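PDB 5JIP: cortical-lytic enzyme from Clostridium perfringens, which is a family 25 glycoside hydrolase (muramidase) that takes part in breaking down the peptidoglycan of the spore cortex during germination, probably through lysozyme-type activity. Local coordinates for residues Leu238-Tyr241 with Lys246-Val249; Asn269-Leu274 with Ile281-Ser286. All coordinates share one frame; numbering follows the deposited sequence.

Interaction 1: residues Leu238-Tyr241 with Lys246-Val249; sequences LNAY and KIFV
Tyr241 and Phe248 form the aromatic side of an antiparallel β-hairpin, strands 239-243 and 246-250, in the C-terminal β-sandwich. They are a hydrogen-bonded pair. Tyr241 N donates to Phe248 O (3.0 Å), and Phe248 N returns a straighter bond to Tyr241 O (2.8 Å, 171° at the hydrogen). Tyr241 CG sits between its backbone N and carbonyl carbon (chi1 67°), which swings the ring across to its partner. Phe248 CB then rests over the Tyr241 ring face, 3.4 Å from CZ. The two ring planes are almost parallel, at 6°, but slid apart with little overlap. Flat, partly polar tyrosine suits this more exposed face, where it covers the phenylalanine stem.

The opposite face is aliphatic. Ala240 and Val249 make a non-hydrogen-bonded pair, with the 4.3 Å between Ala240 CA and Val249 CA that belongs to such pairs. The small Ala240 methyl suits the packed face under Ile298. Leu238 CD1 extends over to Val249 CG1 (3.7 Å).

This greasy face packs on the second sheet: Leu238, Ala240, Ile247 and Val249 touch Ile298 or Ile300 of strand 296-304, Leu238 and Ile247 also reach strand 314-318, and strand 280-284 pairs along the far side of 246-250.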
loop_
_atom_site.group_PDB
_atom_site.type_symbol
_atom_site.label_atom_id
_atom_site.label_comp_id
_atom_site.label_asym_id
_atom_site.label_seq_id
_atom_site.Cartn_x
_atom_site.Cartn_y
_atom_site.Cartn_z
ATOM N N LEU A 238 10.385 -16.045 -8.991
ATOM C CA LEU A 238 11.446 -15.380 -8.264
ATOM C C LEU A 238 12.790 -15.831 -8.812
ATOM O O LEU A 238 13.011 -17.014 -9.053
ATOM C CB LEU A 238 11.364 -15.700 -6.774
ATOM C CG LEU A 238 12.401 -15.004 -5.891
ATOM C CD1 LEU A 238 12.232 -13.476 -5.925
ATOM C CD2 LEU A 238 12.330 -15.563 -4.439
ATOM N N ASN A 239 13.700 -14.885 -8.966
ATOM C CA ASN A 239 15.007 -15.151 -9.551
ATOM C C ASN A 239 15.982 -14.129 -9.003
ATOM O O ASN A 239 15.614 -12.984 -8.743
ATOM C CB ASN A 239 14.977 -15.070 -11.079
ATOM C CG ASN A 239 16.329 -15.360 -11.695
ATOM O OD1 ASN A 239 16.916 -16.419 -11.462
ATOM N ND2 ASN A 239 16.835 -14.416 -12.479
ATOM N N ALA A 240 17.225 -14.552 -8.820
ATOM C CA ALA A 240 18.243 -13.646 -8.318
ATOM C C ALA A 240 19.598 -14.076 -8.847
ATOM O O ALA A 240 19.826 -15.258 -9.117
ATOM C CB ALA A 240 18.277 -13.637 -6.783
ATOM N N TYR A 241 20.508 -13.106 -8.950
ATOM C CA TYR A 241 21.901 -13.381 -9.275
ATOM C C TYR A 241 22.767 -12.339 -8.587
ATOM O O TYR A 241 22.302 -11.239 -8.259
ATOM C CB TYR A 241 22.134 -13.397 -10.802
ATOM C CG TYR A 241 21.958 -12.064 -11.509
ATOM C CD1 TYR A 241 23.007 -11.151 -11.598
ATOM C CD2 TYR A 241 20.747 -11.724 -12.105
ATOM C CE1 TYR A 241 22.856 -9.945 -12.246
ATOM C CE2 TYR A 241 20.577 -10.509 -12.754
ATOM C CZ TYR A 241 21.638 -9.626 -12.824
ATOM O OH TYR A 241 21.486 -8.427 -13.463
ATOM N N LYS A 246 26.427 -6.613 -5.548
ATOM C CA LYS A 246 24.982 -6.421 -5.524
ATOM C C LYS A 246 24.264 -7.740 -5.788
ATOM O O LYS A 246 24.769 -8.607 -6.503
ATOM C CB LYS A 246 24.585 -5.366 -6.548
ATOM C CG LYS A 246 25.148 -3.956 -6.196
ATOM C CD LYS A 246 25.159 -3.012 -7.405
ATOM C CE LYS A 246 25.541 -1.547 -7.041
ATOM N NZ LYS A 246 26.227 -1.440 -5.739
ATOM N N ILE A 247 23.087 -7.888 -5.179
ATOM C CA ILE A 247 22.156 -8.959 -5.504
ATOM C C ILE A 247 21.036 -8.371 -6.345
ATOM O O ILE A 247 20.359 -7.426 -5.924
ATOM C CB ILE A 247 21.602 -9.634 -4.243
ATOM C CG1 ILE A 247 22.752 -10.069 -3.331
ATOM C CG2 ILE A 247 20.785 -10.863 -4.638
ATOM C CD1 ILE A 247 22.326 -10.518 -1.964
ATOM N N PHE A 248 20.847 -8.921 -7.541
ATOM C CA PHE A 248 19.810 -8.475 -8.466
ATOM C C PHE A 248 18.656 -9.468 -8.373
ATOM O O PHE A 248 18.813 -10.637 -8.732
ATOM C CB PHE A 248 20.362 -8.391 -9.890
ATOM C CG PHE A 248 21.399 -7.319 -10.060
ATOM C CD1 PHE A 248 22.705 -7.530 -9.645
ATOM C CD2 PHE A 248 21.059 -6.096 -10.620
ATOM C CE1 PHE A 248 23.666 -6.533 -9.794
ATOM C CE2 PHE A 248 22.004 -5.094 -10.766
ATOM C CZ PHE A 248 23.311 -5.307 -10.356
ATOM N N VAL A 249 17.507 -9.011 -7.886
ATOM C CA VAL A 249 16.356 -9.878 -7.644
ATOM C C VAL A 249 15.211 -9.447 -8.545
ATOM O O VAL A 249 14.958 -8.252 -8.720
ATOM C CB VAL A 249 15.924 -9.843 -6.159
ATOM C CG1 VAL A 249 14.821 -10.868 -5.898
ATOM C CG2 VAL A 249 17.125 -10.074 -5.232
#

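Interaction 2: residues Asn269-Leu274 with Ile281-Ser286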
loop_
_atom_site.group_PDB
_atom_site.type_symbol
_atom_site.label_atom_id
_atom_site.label_comp_id
_atom_site.label_asym_id
_atom_site.label_seq_id
_atom_site.Cartn_x
_atom_site.Cartn_y
_atom_site.Cartn_z
ATOM N N ASN A 269 16.680 -11.231 6.870
ATOM C CA ASN A 269 16.820 -9.841 7.236
ATOM C C ASN A 269 16.132 -9.001 6.181
ATOM O O ASN A 269 16.236 -9.279 4.983
ATOM C CB ASN A 269 18.289 -9.440 7.351
ATOM C CG ASN A 269 19.026 -10.257 8.389
ATOM O OD1 ASN A 269 19.906 -11.057 8.064
ATOM N ND2 ASN A 269 18.651 -10.076 9.641
ATOM N N TYR A 270 15.426 -7.981 6.635
ATOM C CA TYR A 270 14.691 -7.117 5.724
ATOM C C TYR A 270 15.633 -6.409 4.772
ATOM O O TYR A 270 16.647 -5.836 5.179
ATOM C CB TYR A 270 13.887 -6.105 6.537
ATOM C CG TYR A 270 13.263 -4.965 5.783
ATOM C CD1 TYR A 270 12.038 -5.122 5.141
ATOM C CD2 TYR A 270 13.855 -3.711 5.762
ATOM C CE1 TYR A 270 11.445 -4.064 4.484
ATOM C CE2 TYR A 270 13.263 -2.647 5.098
ATOM C CZ TYR A 270 12.056 -2.836 4.469
ATOM O OH TYR A 270 11.460 -1.793 3.799
ATOM N N ALA A 271 15.270 -6.418 3.493
ATOM C CA ALA A 271 16.054 -5.744 2.482
ATOM C C ALA A 271 15.327 -4.587 1.816
ATOM O O ALA A 271 15.993 -3.717 1.255
ATOM C CB ALA A 271 16.501 -6.745 1.405
ATOM N N GLY A 272 14.003 -4.539 1.859
ATOM C CA GLY A 272 13.305 -3.409 1.277
ATOM C C GLY A 272 11.839 -3.702 1.062
ATOM O O GLY A 272 11.387 -4.854 1.091
ATOM N N THR A 273 11.098 -2.617 0.845
ATOM C CA THR A 273 9.683 -2.661 0.501
ATOM C C THR A 273 9.490 -2.053 -0.877
ATOM O O THR A 273 10.008 -0.970 -1.156
ATOM C CB THR A 273 8.842 -1.917 1.540
ATOM O OG1 THR A 273 9.066 -2.503 2.824
ATOM C CG2 THR A 273 7.366 -1.987 1.207
ATOM N N LEU A 274 8.772 -2.764 -1.740
ATOM C CA LEU A 274 8.518 -2.299 -3.103
ATOM C C LEU A 274 7.029 -2.026 -3.284
ATOM O O LEU A 274 6.200 -2.646 -2.606
ATOM C CB LEU A 274 8.962 -3.332 -4.140
ATOM C CG LEU A 274 10.435 -3.727 -4.245
ATOM C CD1 LEU A 274 11.309 -2.490 -4.365
ATOM C CD2 LEU A 274 10.825 -4.616 -3.091
ATOM N N ILE A 281 14.407 -5.573 -7.424
ATOM C CA ILE A 281 15.129 -4.767 -6.449
ATOM C C ILE A 281 16.608 -5.107 -6.593
ATOM O O ILE A 281 16.979 -6.253 -6.867
ATOM C CB ILE A 281 14.646 -5.003 -4.998
ATOM C CG1 ILE A 281 15.344 -4.035 -4.038
ATOM C CG2 ILE A 281 14.914 -6.423 -4.581
ATOM C CD1 ILE A 281 14.911 -4.124 -2.546
ATOM N N VAL A 282 17.452 -4.101 -6.445
ATOM C CA VAL A 282 18.894 -4.288 -6.428
ATOM C C VAL A 282 19.337 -4.070 -4.998
ATOM O O VAL A 282 19.051 -3.021 -4.417
ATOM C CB VAL A 282 19.602 -3.317 -7.381
ATOM C CG1 VAL A 282 21.090 -3.658 -7.463
ATOM C CG2 VAL A 282 18.919 -3.318 -8.744
ATOM N N ILE A 283 20.013 -5.054 -4.428
ATOM C CA ILE A 283 20.344 -5.072 -3.009
ATOM C C ILE A 283 21.852 -4.971 -2.863
ATOM O O ILE A 283 22.594 -5.759 -3.464
ATOM C CB ILE A 283 19.833 -6.345 -2.320
ATOM C CG1 ILE A 283 18.318 -6.443 -2.459
ATOM C CG2 ILE A 283 20.248 -6.365 -0.854
ATOM C CD1 ILE A 283 17.765 -7.752 -1.925
ATOM N N ASP A 284 22.294 -4.032 -2.029
ATOM C CA ASP A 284 23.704 -3.865 -1.704
ATOM C C ASP A 284 24.126 -4.925 -0.689
ATOM O O ASP A 284 23.612 -4.954 0.438
ATOM C CB ASP A 284 23.929 -2.446 -1.171
ATOM C CG ASP A 284 25.392 -2.088 -1.035
ATOM O OD1 ASP A 284 26.194 -2.976 -0.690
ATOM O OD2 ASP A 284 25.736 -0.912 -1.267
ATOM N N LYS A 285 25.080 -5.786 -1.086
ATOM C CA LYS A 285 25.484 -6.924 -0.258
ATOM C C LYS A 285 26.130 -6.504 1.050
ATOM O O LYS A 285 26.072 -7.257 2.035
ATOM C CB LYS A 285 26.470 -7.806 -1.016
ATOM C CG LYS A 285 25.846 -8.715 -2.031
ATOM C CD LYS A 285 26.923 -9.362 -2.896
ATOM C CE LYS A 285 27.684 -10.417 -2.121
ATOM N NZ LYS A 285 28.653 -11.148 -2.985
ATOM N N SER A 286 26.774 -5.336 1.069
ATOM C CA SER A 286 27.516 -4.899 2.245
ATOM C C SER A 286 26.615 -4.657 3.440
ATOM O O SER A 286 27.104 -4.611 4.571
ATOM C CB SER A 286 28.278 -3.622 1.925
ATOM O OG SER A 286 27.378 -2.566 1.702
#
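Ile281 and Ile283 project from strand 280-284 toward strand 269-275 in the facing sheet, giving an apolar contact between two sheets rather than a pairing within one. The short strand axes pass 8.2 Å apart, and no hydrogen bond joins the segments.

Among the apolar contacts, the outermost methyl of Ile281 does the most. With CG1 opposite the backbone N (chi1 -174°) and the chain drawn out straight, Ile281 carries CD1 over to the other strand, 4.0 Å from Ala271 O and 4.2 Å from Gly272 CA. Leu274 meets the same methyl with CD2, the two side chains crossing at about a right angle. Ile283 uses CD1 as well, touching Ala271 CB at 3.7 Å; a lone methyl on Ala271 fits beneath this long branched chain. Gly272, without a side chain, lets Ile281 CD1 lie directly against its CA and suits the bulged backbone.

The polar bonds stay within each segment. Tyr270 OH donates to Thr273 OG1 (2.7 Å), holding the phenol back along its own strand with Gly272 N over the ring centre. On this outward side Tyr270 meets Tyr270 of the second subunit, and Thr273 OG1 bonds Asn263 of that subunit. In the other segment Ser286 N donates to Asp284 OD1 (3.0 Å), an Asx turn where the strand gives way to a 3-10 segment; Ser286 OG is a second donor to that oxygen (2.7 Å), from the same face of the carboxylate.

Val264 on strand 259-266 is matched by two residues, Ala271 and Gly272, a classic β-bulge, and the whole is the edge of a fibronectin type III-like β-sandwich, closed by aliphatic side chains.

Interactions 1 and 2 lie in series along the chain, with centres 10 Å apart. They share the sheet ordered 239-243, 246-250, 280-284, where Ile247 N to Ile283 O (2.8 Å) and Val249 N to Ile281 O (3.0 Å) are probable hydrogen bonds joining them. Interaction 1, within that sheet, supplies two of its three strands; interaction 2 runs between sheets, tying its other edge to 269-275, 259-266, 296-304, 314-318. Both lie away from the magnesium site, centred about 32 Å and 29 Å from the chain's centre. Interaction 1 nears the second subunit through Lys246, packed on its Arg137 with a long, weak ion pair to its Glu140; interaction 2 meets it through Tyr270, Thr273 and Val282.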